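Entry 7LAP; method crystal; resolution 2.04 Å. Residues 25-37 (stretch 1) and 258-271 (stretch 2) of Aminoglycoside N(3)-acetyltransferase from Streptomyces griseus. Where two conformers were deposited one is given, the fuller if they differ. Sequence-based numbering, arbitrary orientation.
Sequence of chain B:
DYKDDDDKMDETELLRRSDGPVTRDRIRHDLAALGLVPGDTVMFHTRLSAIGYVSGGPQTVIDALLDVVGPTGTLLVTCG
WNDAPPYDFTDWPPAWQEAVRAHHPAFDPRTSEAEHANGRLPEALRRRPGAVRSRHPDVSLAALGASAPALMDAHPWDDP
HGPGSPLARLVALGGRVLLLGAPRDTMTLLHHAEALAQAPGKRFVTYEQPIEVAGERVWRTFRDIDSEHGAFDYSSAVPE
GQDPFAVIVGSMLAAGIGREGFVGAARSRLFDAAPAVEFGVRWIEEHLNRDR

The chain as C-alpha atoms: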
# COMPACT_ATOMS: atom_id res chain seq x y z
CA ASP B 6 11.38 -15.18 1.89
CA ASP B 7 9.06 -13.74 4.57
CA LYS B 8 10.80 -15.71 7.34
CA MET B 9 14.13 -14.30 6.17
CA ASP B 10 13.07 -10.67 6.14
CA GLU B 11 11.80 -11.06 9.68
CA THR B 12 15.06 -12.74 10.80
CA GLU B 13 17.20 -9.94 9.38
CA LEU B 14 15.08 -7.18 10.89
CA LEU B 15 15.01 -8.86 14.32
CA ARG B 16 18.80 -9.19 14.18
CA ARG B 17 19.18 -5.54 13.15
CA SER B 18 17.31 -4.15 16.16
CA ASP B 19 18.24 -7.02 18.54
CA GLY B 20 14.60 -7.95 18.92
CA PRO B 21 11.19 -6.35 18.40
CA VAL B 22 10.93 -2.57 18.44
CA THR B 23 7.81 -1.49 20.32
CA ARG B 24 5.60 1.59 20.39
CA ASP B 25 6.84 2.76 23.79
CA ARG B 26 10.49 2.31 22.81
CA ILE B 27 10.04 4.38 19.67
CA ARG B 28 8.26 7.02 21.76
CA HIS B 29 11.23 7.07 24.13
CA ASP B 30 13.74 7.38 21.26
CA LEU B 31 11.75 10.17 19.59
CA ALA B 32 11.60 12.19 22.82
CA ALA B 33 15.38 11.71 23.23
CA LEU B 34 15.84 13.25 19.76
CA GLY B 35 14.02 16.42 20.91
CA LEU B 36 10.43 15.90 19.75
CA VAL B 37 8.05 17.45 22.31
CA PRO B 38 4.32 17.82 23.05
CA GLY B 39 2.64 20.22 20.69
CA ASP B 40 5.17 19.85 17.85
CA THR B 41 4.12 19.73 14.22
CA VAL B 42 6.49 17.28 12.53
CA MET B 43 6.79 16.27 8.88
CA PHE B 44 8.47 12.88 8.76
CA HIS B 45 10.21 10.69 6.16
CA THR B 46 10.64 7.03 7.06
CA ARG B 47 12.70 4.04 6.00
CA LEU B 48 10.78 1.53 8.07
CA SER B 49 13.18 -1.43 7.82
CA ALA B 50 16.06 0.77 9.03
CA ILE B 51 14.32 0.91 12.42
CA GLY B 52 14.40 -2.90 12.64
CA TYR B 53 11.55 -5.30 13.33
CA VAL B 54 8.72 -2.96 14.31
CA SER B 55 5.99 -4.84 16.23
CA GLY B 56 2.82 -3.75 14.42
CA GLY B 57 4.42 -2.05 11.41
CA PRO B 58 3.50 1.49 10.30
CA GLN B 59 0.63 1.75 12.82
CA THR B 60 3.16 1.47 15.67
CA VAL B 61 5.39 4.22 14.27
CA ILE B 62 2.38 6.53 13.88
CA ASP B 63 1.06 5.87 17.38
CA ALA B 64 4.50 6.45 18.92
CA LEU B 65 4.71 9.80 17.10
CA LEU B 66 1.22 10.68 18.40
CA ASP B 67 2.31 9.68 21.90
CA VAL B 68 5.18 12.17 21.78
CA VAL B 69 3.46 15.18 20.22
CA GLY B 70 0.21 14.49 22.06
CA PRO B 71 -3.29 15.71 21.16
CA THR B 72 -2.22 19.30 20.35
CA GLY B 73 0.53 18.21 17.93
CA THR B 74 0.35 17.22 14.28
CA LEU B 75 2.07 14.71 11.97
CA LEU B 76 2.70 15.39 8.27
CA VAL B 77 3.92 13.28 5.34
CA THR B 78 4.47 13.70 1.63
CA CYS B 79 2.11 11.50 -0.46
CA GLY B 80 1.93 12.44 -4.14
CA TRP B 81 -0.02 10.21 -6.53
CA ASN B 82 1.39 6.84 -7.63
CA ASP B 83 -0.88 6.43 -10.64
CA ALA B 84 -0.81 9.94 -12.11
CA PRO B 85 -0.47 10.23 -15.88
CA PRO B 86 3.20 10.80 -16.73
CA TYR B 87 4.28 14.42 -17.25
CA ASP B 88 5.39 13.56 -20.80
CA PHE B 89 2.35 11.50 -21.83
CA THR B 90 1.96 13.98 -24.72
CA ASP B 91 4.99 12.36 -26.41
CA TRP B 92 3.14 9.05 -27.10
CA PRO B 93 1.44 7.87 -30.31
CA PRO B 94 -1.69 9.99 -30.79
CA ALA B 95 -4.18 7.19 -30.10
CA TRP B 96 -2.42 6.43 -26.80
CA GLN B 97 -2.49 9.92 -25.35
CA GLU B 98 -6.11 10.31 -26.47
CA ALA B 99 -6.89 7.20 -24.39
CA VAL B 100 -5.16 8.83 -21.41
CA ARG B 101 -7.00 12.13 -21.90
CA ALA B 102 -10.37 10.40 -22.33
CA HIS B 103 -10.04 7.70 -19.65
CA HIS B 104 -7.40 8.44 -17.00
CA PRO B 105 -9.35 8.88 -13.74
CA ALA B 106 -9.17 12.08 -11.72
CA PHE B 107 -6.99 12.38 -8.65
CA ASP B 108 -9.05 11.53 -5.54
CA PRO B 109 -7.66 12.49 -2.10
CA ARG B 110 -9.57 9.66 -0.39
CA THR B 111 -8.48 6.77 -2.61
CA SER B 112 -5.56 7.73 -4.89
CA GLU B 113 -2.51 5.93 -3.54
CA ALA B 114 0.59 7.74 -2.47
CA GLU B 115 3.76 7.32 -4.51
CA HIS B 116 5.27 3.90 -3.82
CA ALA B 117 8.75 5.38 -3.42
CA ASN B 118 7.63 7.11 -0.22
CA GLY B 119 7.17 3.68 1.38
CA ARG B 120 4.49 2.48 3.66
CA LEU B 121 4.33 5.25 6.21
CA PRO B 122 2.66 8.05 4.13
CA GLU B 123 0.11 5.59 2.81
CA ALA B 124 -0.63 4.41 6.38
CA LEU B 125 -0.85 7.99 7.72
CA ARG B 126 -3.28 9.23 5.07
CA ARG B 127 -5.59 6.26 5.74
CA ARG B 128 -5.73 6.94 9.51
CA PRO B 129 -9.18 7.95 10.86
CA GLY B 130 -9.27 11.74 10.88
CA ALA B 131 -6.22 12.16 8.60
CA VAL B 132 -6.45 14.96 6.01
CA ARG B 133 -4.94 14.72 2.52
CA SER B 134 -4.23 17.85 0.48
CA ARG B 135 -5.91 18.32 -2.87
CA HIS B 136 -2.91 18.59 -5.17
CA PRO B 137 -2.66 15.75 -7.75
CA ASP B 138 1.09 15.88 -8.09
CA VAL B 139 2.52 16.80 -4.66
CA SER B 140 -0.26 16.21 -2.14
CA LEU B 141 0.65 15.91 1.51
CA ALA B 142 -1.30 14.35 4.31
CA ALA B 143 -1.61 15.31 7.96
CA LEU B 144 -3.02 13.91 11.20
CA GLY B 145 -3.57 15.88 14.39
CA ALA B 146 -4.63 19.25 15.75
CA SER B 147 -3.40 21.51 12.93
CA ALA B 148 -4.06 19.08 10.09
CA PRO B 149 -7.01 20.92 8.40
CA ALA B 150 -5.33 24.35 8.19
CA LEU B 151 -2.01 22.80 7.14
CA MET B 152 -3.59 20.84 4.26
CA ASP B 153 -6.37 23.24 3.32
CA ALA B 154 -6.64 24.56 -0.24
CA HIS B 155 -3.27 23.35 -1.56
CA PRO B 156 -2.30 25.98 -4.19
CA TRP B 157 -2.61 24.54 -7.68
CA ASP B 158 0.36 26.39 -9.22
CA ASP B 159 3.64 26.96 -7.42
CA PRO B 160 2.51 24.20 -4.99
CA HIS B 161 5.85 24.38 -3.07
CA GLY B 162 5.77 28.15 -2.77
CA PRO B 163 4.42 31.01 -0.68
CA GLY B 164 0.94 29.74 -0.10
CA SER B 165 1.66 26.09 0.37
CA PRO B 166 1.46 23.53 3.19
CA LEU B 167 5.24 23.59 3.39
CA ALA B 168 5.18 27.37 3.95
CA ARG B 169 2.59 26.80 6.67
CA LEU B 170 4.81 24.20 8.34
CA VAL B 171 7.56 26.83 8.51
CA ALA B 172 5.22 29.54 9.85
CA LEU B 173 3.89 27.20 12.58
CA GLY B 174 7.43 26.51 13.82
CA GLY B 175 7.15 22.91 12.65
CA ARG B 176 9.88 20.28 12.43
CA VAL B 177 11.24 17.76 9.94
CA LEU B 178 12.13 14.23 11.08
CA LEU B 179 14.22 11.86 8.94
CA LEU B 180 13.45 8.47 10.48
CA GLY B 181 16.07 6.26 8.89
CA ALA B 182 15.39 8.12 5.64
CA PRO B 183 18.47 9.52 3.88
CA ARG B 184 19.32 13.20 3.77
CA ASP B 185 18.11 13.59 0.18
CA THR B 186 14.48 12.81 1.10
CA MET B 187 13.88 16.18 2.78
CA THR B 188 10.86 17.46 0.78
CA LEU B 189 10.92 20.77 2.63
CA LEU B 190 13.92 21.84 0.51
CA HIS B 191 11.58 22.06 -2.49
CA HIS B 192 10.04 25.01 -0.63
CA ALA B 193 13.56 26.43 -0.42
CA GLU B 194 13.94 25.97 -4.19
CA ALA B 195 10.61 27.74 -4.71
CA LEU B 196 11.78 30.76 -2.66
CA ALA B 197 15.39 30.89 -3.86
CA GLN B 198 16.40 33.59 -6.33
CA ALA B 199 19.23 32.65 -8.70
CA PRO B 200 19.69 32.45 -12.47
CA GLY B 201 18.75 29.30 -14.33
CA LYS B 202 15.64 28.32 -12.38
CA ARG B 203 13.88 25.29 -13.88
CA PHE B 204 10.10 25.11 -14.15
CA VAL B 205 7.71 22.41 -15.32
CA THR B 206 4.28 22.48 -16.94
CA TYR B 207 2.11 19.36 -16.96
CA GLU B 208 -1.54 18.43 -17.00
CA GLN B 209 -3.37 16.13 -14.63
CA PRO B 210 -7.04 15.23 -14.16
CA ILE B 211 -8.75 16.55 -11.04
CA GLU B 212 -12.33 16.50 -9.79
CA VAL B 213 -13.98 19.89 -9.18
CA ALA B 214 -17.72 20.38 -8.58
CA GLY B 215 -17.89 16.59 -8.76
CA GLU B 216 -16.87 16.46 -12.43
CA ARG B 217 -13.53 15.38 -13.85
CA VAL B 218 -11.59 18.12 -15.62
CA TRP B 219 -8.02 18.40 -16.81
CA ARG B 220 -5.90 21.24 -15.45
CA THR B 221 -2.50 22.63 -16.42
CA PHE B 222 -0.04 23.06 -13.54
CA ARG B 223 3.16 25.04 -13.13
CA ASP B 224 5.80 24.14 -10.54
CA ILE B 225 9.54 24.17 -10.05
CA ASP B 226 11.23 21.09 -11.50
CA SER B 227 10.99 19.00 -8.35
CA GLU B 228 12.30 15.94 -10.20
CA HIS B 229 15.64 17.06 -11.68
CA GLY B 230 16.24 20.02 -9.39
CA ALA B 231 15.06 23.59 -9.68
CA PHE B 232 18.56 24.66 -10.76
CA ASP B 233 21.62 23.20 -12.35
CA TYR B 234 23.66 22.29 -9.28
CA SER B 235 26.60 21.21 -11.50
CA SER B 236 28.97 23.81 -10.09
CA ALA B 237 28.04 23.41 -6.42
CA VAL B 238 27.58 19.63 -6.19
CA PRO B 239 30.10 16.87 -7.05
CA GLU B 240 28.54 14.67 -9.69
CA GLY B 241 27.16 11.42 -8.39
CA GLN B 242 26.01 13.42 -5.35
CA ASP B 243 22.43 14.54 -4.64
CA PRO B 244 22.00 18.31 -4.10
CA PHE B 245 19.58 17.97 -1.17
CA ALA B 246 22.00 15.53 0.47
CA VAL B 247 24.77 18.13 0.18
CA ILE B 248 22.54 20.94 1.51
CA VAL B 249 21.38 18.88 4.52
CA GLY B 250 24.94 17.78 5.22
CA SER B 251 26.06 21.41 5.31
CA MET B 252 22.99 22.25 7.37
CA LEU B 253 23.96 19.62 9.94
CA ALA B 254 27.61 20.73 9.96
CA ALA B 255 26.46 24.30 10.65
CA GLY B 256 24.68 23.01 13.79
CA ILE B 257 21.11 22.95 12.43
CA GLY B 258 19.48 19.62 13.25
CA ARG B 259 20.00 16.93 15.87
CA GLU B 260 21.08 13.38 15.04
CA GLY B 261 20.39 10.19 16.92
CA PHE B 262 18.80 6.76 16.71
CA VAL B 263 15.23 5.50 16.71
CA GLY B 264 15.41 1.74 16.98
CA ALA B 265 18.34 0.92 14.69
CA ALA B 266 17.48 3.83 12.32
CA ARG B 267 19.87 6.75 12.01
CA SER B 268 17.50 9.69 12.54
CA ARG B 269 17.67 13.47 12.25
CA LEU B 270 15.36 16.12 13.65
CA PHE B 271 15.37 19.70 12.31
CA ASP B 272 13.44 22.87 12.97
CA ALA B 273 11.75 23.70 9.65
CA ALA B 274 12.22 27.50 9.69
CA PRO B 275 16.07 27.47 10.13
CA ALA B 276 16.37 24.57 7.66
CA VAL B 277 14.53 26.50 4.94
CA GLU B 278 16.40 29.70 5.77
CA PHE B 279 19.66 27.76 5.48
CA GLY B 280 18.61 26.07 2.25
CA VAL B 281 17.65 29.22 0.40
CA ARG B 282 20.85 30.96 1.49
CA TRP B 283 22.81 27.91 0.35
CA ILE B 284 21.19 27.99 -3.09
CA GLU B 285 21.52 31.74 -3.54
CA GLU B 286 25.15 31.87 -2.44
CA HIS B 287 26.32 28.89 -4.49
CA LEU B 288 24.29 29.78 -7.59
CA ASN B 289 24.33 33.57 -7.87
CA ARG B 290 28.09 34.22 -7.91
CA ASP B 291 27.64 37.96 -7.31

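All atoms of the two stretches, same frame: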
# COMPACT_ATOMS: atom_id res chain seq x y z
N ASP B 25 6.30 1.94 22.72
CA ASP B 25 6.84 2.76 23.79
C ASP B 25 8.35 3.01 23.64
O ASP B 25 8.86 4.04 24.08
CB ASP B 25 6.57 2.15 25.15
CG ASP B 25 7.12 3.01 26.26
OD1 ASP B 25 6.57 4.12 26.46
OD2 ASP B 25 8.13 2.61 26.89
N ARG B 26 9.06 2.10 23.00
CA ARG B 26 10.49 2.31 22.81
C ARG B 26 10.74 3.37 21.75
O ARG B 26 11.65 4.20 21.89
CB ARG B 26 11.18 1.00 22.44
CG ARG B 26 12.69 1.14 22.37
CD ARG B 26 13.09 1.31 20.96
NE ARG B 26 14.54 1.44 20.82
CZ ARG B 26 15.37 0.41 20.79
NH1 ARG B 26 14.92 -0.83 20.93
NH2 ARG B 26 16.65 0.63 20.62
N ILE B 27 9.98 3.33 20.66
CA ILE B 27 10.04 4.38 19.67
C ILE B 27 9.69 5.74 20.29
O ILE B 27 10.36 6.74 20.04
CB ILE B 27 9.11 4.04 18.49
CG1 ILE B 27 9.61 2.75 17.81
CG2 ILE B 27 9.15 5.15 17.52
CD1 ILE B 27 8.65 2.25 16.67
N ARG B 28 8.63 5.78 21.11
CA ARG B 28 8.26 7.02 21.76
C ARG B 28 9.42 7.56 22.58
O ARG B 28 9.75 8.75 22.52
CB ARG B 28 7.04 6.81 22.67
CG ARG B 28 6.64 8.10 23.45
CD ARG B 28 6.07 7.85 24.83
NE ARG B 28 6.80 6.80 25.55
CZ ARG B 28 7.97 6.97 26.19
NH1 ARG B 28 8.59 8.16 26.21
NH2 ARG B 28 8.53 5.93 26.82
N HIS B 29 10.07 6.68 23.34
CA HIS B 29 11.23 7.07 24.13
C HIS B 29 12.36 7.61 23.25
O HIS B 29 12.93 8.68 23.53
CB HIS B 29 11.71 5.89 24.96
CG HIS B 29 13.06 6.08 25.55
ND1 HIS B 29 14.22 5.83 24.85
CD2 HIS B 29 13.44 6.52 26.77
CE1 HIS B 29 15.26 6.09 25.62
NE2 HIS B 29 14.81 6.51 26.79
N ASP B 30 12.65 6.93 22.13
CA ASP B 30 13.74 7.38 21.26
C ASP B 30 13.40 8.70 20.57
O ASP B 30 14.31 9.50 20.31
CB ASP B 30 14.06 6.32 20.21
CG ASP B 30 14.71 5.07 20.81
OD1 ASP B 30 14.94 5.03 22.04
OD2 ASP B 30 14.98 4.13 20.03
N LEU B 31 12.14 8.91 20.22
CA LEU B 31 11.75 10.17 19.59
C LEU B 31 11.87 11.34 20.57
O LEU B 31 12.30 12.43 20.18
CB LEU B 31 10.31 10.09 19.07
CG LEU B 31 10.07 9.14 17.89
CD1 LEU B 31 8.54 8.90 17.69
CD2 LEU B 31 10.79 9.62 16.59
N ALA B 32 11.42 11.16 21.81
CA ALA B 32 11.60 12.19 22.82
C ALA B 32 13.09 12.50 23.05
O ALA B 32 13.48 13.66 23.17
CB ALA B 32 10.91 11.77 24.12
N ALA B 33 13.95 11.47 23.05
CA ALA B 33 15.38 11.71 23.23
C ALA B 33 15.98 12.53 22.08
O ALA B 33 16.96 13.25 22.28
CB ALA B 33 16.13 10.37 23.39
N LEU B 34 15.39 12.44 20.88
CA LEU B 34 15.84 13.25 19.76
C LEU B 34 15.48 14.72 19.91
O LEU B 34 16.07 15.57 19.23
CB LEU B 34 15.16 12.75 18.48
CG LEU B 34 15.81 11.89 17.42
CD1 LEU B 34 14.91 12.02 16.20
CD2 LEU B 34 17.22 12.33 17.14
N GLY B 35 14.45 15.04 20.70
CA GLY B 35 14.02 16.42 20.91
C GLY B 35 12.58 16.68 20.51
O GLY B 35 12.12 17.82 20.58
N LEU B 36 11.83 15.68 20.07
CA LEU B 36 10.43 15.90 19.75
C LEU B 36 9.64 16.10 21.05
O LEU B 36 9.89 15.41 22.04
CB LEU B 36 9.93 14.69 18.95
CG LEU B 36 8.77 14.86 17.97
CD1 LEU B 36 8.92 16.09 17.05
CD2 LEU B 36 8.64 13.55 17.14
N VAL B 37 8.71 17.07 21.06
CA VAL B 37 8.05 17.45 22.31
C VAL B 37 6.54 17.59 22.08
O VAL B 37 6.07 17.74 20.94
CB VAL B 37 8.62 18.76 22.90
CG1 VAL B 37 10.08 18.60 23.36
CG2 VAL B 37 8.38 20.00 21.97
N GLY B 258 19.93 21.00 13.29
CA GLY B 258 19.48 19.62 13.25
C GLY B 258 20.19 18.77 14.30
O GLY B 258 21.35 19.00 14.64
N ARG B 259 19.47 17.80 14.84
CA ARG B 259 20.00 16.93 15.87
C ARG B 259 19.93 15.52 15.33
O ARG B 259 18.93 15.13 14.73
CB ARG B 259 19.22 17.08 17.20
CG ARG B 259 19.56 15.99 18.24
CD ARG B 259 19.25 16.42 19.69
NE ARG B 259 19.23 15.29 20.64
CZ ARG B 259 20.31 14.80 21.26
NH1 ARG B 259 21.52 15.32 21.04
NH2 ARG B 259 20.19 13.78 22.12
N GLU B 260 21.01 14.75 15.52
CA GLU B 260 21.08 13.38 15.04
C GLU B 260 20.97 12.41 16.21
O GLU B 260 21.47 12.67 17.30
CB GLU B 260 22.39 13.14 14.29
CG GLU B 260 22.64 14.19 13.21
CD GLU B 260 23.50 13.67 12.05
OE1 GLU B 260 23.21 12.56 11.53
OE2 GLU B 260 24.47 14.37 11.69
N GLY B 261 20.36 11.27 15.95
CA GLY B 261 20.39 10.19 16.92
C GLY B 261 19.82 8.92 16.34
O GLY B 261 19.91 8.70 15.13
N PHE B 262 19.22 8.07 17.17
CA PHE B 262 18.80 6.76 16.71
C PHE B 262 17.41 6.49 17.23
O PHE B 262 17.06 6.90 18.35
CB PHE B 262 19.81 5.68 17.11
CG PHE B 262 21.14 5.88 16.43
CD1 PHE B 262 22.09 6.73 16.99
CD2 PHE B 262 21.40 5.29 15.21
CE1 PHE B 262 23.29 7.00 16.34
CE2 PHE B 262 22.60 5.53 14.57
CZ PHE B 262 23.55 6.38 15.14
N VAL B 263 16.58 5.92 16.36
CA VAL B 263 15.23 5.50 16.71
C VAL B 263 15.17 4.04 16.30
O VAL B 263 15.23 3.72 15.10
CB VAL B 263 14.16 6.33 16.01
CG1 VAL B 263 12.70 5.82 16.36
CG2 VAL B 263 14.29 7.80 16.41
N GLY B 264 15.12 3.15 17.29
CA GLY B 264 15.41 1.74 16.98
C GLY B 264 16.82 1.65 16.43
O GLY B 264 17.73 2.32 16.94
N ALA B 265 17.03 0.90 15.33
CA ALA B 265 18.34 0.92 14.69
C ALA B 265 18.47 1.97 13.57
O ALA B 265 19.41 1.91 12.78
CB ALA B 265 18.67 -0.47 14.14
N ALA B 266 17.53 2.90 13.45
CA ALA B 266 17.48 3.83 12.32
C ALA B 266 18.21 5.11 12.69
O ALA B 266 17.85 5.77 13.68
CB ALA B 266 16.03 4.17 11.95
N ARG B 267 19.25 5.43 11.93
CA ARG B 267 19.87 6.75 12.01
C ARG B 267 18.83 7.81 11.69
O ARG B 267 18.22 7.78 10.61
CB ARG B 267 21.04 6.83 11.03
CG ARG B 267 21.97 8.02 11.26
CD ARG B 267 23.21 7.86 10.40
NE ARG B 267 24.03 6.71 10.80
CZ ARG B 267 24.96 6.77 11.74
NH1 ARG B 267 25.17 7.92 12.37
NH2 ARG B 267 25.68 5.69 12.06
N SER B 268 18.61 8.74 12.63
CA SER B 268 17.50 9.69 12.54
C SER B 268 17.99 11.11 12.75
O SER B 268 18.98 11.33 13.45
CB SER B 268 16.42 9.34 13.55
OG SER B 268 15.95 8.03 13.20
N ARG B 269 17.29 12.06 12.15
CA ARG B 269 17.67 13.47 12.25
C ARG B 269 16.43 14.32 12.40
O ARG B 269 15.47 14.17 11.65
CB ARG B 269 18.44 13.96 11.01
CG ARG B 269 19.87 13.42 10.93
CD ARG B 269 19.96 12.40 9.84
NE ARG B 269 21.35 12.17 9.40
CZ ARG B 269 21.66 11.38 8.38
NH1 ARG B 269 20.68 10.79 7.69
NH2 ARG B 269 22.93 11.20 8.04
N LEU B 270 16.49 15.26 13.34
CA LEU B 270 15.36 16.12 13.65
C LEU B 270 15.80 17.57 13.50
O LEU B 270 16.78 17.99 14.12
CB LEU B 270 14.86 15.86 15.08
CG LEU B 270 13.66 16.73 15.50
CD1 LEU B 270 12.46 16.42 14.59
CD2 LEU B 270 13.34 16.45 16.98
N PHE B 271 15.08 18.31 12.66
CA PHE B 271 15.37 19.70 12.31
C PHE B 271 14.19 20.60 12.64
O PHE B 271 13.04 20.21 12.45
CB PHE B 271 15.62 19.87 10.79
CG PHE B 271 16.69 18.97 10.23
CD1 PHE B 271 16.40 17.65 9.86
CD2 PHE B 271 17.98 19.46 10.04
CE1 PHE B 271 17.39 16.82 9.31
CE2 PHE B 271 18.98 18.63 9.51
CZ PHE B 271 18.68 17.30 9.14
O HOH W 1 17.22 3.15 19.76
O HOH W 2 16.95 8.62 20.31

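A helix laid against a β-hairpin must satisfy two demands at once: apolar side chains have to fill the gap between the elements, and the polar groups left at its ends need partners. The contact between residues 25-37 and 258-271 of this aminoglycoside acetyltransferase, far apart in sequence, illustrates both. The helix of the first stretch runs almost exactly antiparallel to strand 259-263, at 175°, with a closest axial approach of 7.6 Å. That strand pairs with strand 266-271 through alternating backbone hydrogen bonds, such as Gly261 N to Ser268 O (2.9 Å), and a type II' turn from Val263 to Ala266 joins the two. At the other end of the interface the helix closes in a Schellman motif. Gly35 adopts a positive phi of 121°, at which a CB would be jammed against the preceding carbonyl oxygen, and Leu36 N bonds back to Leu31 O (3.3 Å).

Between these ends lies an apolar layer. Val263 receives Ile27 (CG2 to Val263 CG1, 3.8 Å) and Leu31 (CD2 to Val263 CG2, 3.9 Å). Leu34, which gives up more surface to the contact than any other residue, reaches both strands: its CD1 lies 4.0 Å from Leu270 CB, while its CD2 lies 3.5 Å from Gly261 N. The bare backbone of Gly261 makes room for this approach, since an ideal CB there would stand only 3.1 Å from Leu34 CD2. Leu270 CD2 also packs under the helix terminus, 3.5 Å from Leu36 N.

Polar chemistry secures the two ends. Near the hairpin turn, Asp30 OD2 accepts a nearly straight hydrogen bond from Gly264 N (2.9 Å, 164°), tying the turn directly to the helix. The same oxygen forms a salt bridge with Arg26 NE (2.8 Å), one helical turn earlier, so a single carboxylate oxygen serves both a backbone amide and a guanidinium. Gly264 CA lies over one face of that guanidinium, 3.9 Å from Arg26 NE. One water extends the cluster, accepting from Arg26 NH2 (2.7 Å) and donating to Asp30 OD2 (2.5 Å) and Gly264 O (3.0 Å); a second links the backbones by donating to Asp30 O (2.8 Å) and Phe262 O (2.6 Å).

At the helix's C-terminal end, Arg259 NH2 donates to Ala33 O (3.3 Å), supplemented by a weak bond from Arg259 NE to Ala33 O (3.5 Å). The guanidinium thus meets a carbonyl of the last helical turn, where the partial negative charge of the helix end complements its positive charge.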